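Local structure of probable sugar ABC transporter, sugar-binding protein (Streptococcus pneumoniae, 2W7Y) at residues 311-314 / 315-319. The protein binds the blood group A-trisaccharide and probably delivers such glycans to a sugar ABC transporter. Residues are numbered along the deposited sequence; the frame is centred on the assembly and turned at random.
Sequences ITIS and SKMSE
Ser-314 closes on Lys-316 through its hydroxyl: OG accepts the backbone N-H of Lys-316 at 3.1 Å (N to OG), with a nearly straight N-H...O angle of 162°. That reach depends on chi1 of 178°, which swings OG opposite the serine's own N and lays it beside the carbonyl carbon, next to the chain that follows. On the inner side of the bend, Met-317, present as selenomethionine, folds back over the end of the strand. Its CG passes 3.9 Å from Ser-314 OG. A bend at chi3 (-58°) then turns the chain end towards Ile-313, where CE of Met-317 lies 3.6 Å from CD1 of the isoleucine. The two apolar side chains cross at about a right angle, the selenomethionine methyl resting against the terminal methyl of the isoleucine, which also packs on Leu-121 and on Ala-325 of helix 319-332. A serine hydroxyl bound to the N-H two residues on is an ST turn, and here it leads strand 311-313 out of the mixed sheet, where it forms one edge, antiparallel to strand 102-104, towards helix 319-332. Ser-318, bonded through OG to Glu-38, stands at the N-cap of that helix. The carbonyl of Ser-314 is engaged by a water that donates to O at 2.7 Å and is linked only weakly to Met-317 N, bridging the two ends of the bend. The contact is looser at Ser-315 and Lys-316. Ser-315 directs its CB away from residues 311-314, and the side chain of Lys-316 meets Ser-314 only at its root, with CB 3.9 Å from OG, before the rest of its exposed chain leads off beside Leu-119.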
loop_
_atom_site.group_PDB
_atom_site.type_symbol
_atom_site.label_atom_id
_atom_site.label_comp_id
_atom_site.label_asym_id
_atom_site.label_seq_id
_atom_site.Cartn_x
_atom_site.Cartn_y
_atom_site.Cartn_z
ATOM N N ILE A 311 -6.185 -7.606 -8.599
ATOM C CA ILE A 311 -7.065 -8.575 -9.244
ATOM C C ILE A 311 -6.361 -9.924 -9.362
ATOM O O ILE A 311 -5.312 -10.039 -9.998
ATOM C CB ILE A 311 -7.578 -8.043 -10.608
ATOM C CG1 ILE A 311 -8.568 -6.900 -10.370
ATOM C CG2 ILE A 311 -8.237 -9.147 -11.430
ATOM C CD1 ILE A 311 -8.729 -5.959 -11.539
ATOM N N THR A 312 -6.949 -10.926 -8.713
ATOM C CA THR A 312 -6.363 -12.254 -8.579
ATOM C C THR A 312 -7.447 -13.289 -8.892
ATOM O O THR A 312 -8.550 -13.219 -8.353
ATOM C CB THR A 312 -5.824 -12.472 -7.150
ATOM O OG1 THR A 312 -5.119 -11.305 -6.715
ATOM C CG2 THR A 312 -4.893 -13.649 -7.102
ATOM N N ILE A 313 -7.139 -14.236 -9.774
ATOM C CA ILE A 313 -8.171 -15.140 -10.294
ATOM C C ILE A 313 -7.895 -16.632 -10.090
ATOM O O ILE A 313 -6.762 -17.097 -10.239
ATOM C CB ILE A 313 -8.573 -14.788 -11.773
ATOM C CG1 ILE A 313 -8.668 -16.040 -12.647
ATOM C CG2 ILE A 313 -7.593 -13.785 -12.374
ATOM C CD1 ILE A 313 -9.260 -15.812 -14.015
ATOM N N SER A 314 -8.951 -17.360 -9.742
ATOM C CA SER A 314 -8.895 -18.797 -9.507
ATOM C C SER A 314 -8.475 -19.599 -10.740
ATOM O O SER A 314 -8.836 -19.260 -11.864
ATOM C CB SER A 314 -10.250 -19.291 -8.995
ATOM O OG SER A 314 -10.254 -20.695 -8.808
ATOM N N SER A 315 -7.707 -20.661 -10.499
ATOM C CA SER A 315 -7.266 -21.598 -11.531
ATOM C C SER A 315 -8.304 -22.680 -11.807
ATOM O O SER A 315 -8.232 -23.372 -12.825
ATOM C CB SER A 315 -5.968 -22.278 -11.102
ATOM O OG SER A 315 -4.842 -21.585 -11.601
ATOM N N LYS A 316 -9.266 -22.813 -10.898
ATOM C CA LYS A 316 -10.177 -23.950 -10.888
ATOM C C LYS A 316 -11.582 -23.605 -11.376
ATOM O O LYS A 316 -12.577 -23.862 -10.695
ATOM C CB LYS A 316 -10.211 -24.578 -9.492
ATOM C CG LYS A 316 -8.875 -25.157 -9.071
ATOM C CD LYS A 316 -8.996 -26.007 -7.826
ATOM C CE LYS A 316 -7.746 -26.844 -7.627
ATOM N NZ LYS A 316 -6.556 -25.995 -7.385
HETATM N N MSE A 317 -11.654 -23.035 -12.573
HETATM C CA MSE A 317 -12.926 -22.602 -13.142
HETATM C C MSE A 317 -13.092 -23.088 -14.575
HETATM O O MSE A 317 -12.109 -23.406 -15.249
HETATM C CB MSE A 317 -13.038 -21.075 -13.102
HETATM C CG MSE A 317 -12.907 -20.466 -11.711
HETATM SE SE MSE A 317 -13.333 -18.570 -11.702
HETATM C CE MSE A 317 -12.021 -17.925 -12.991
ATOM N N SER A 318 -14.341 -23.133 -15.036
ATOM C CA SER A 318 -14.643 -23.467 -16.423
ATOM C C SER A 318 -14.014 -22.444 -17.370
ATOM O O SER A 318 -13.666 -21.332 -16.955
ATOM C CB SER A 318 -16.157 -23.546 -16.642
ATOM O OG SER A 318 -16.747 -22.256 -16.644
ATOM N N GLU A 319 -13.867 -22.831 -18.636
ATOM C CA GLU A 319 -13.240 -21.988 -19.652
ATOM C C GLU A 319 -13.934 -20.634 -19.806
ATOM O O GLU A 319 -13.271 -19.607 -19.961
ATOM C CB GLU A 319 -13.193 -22.720 -20.993
HETATM O O HOH W 1 -9.509 -20.877 -13.924
#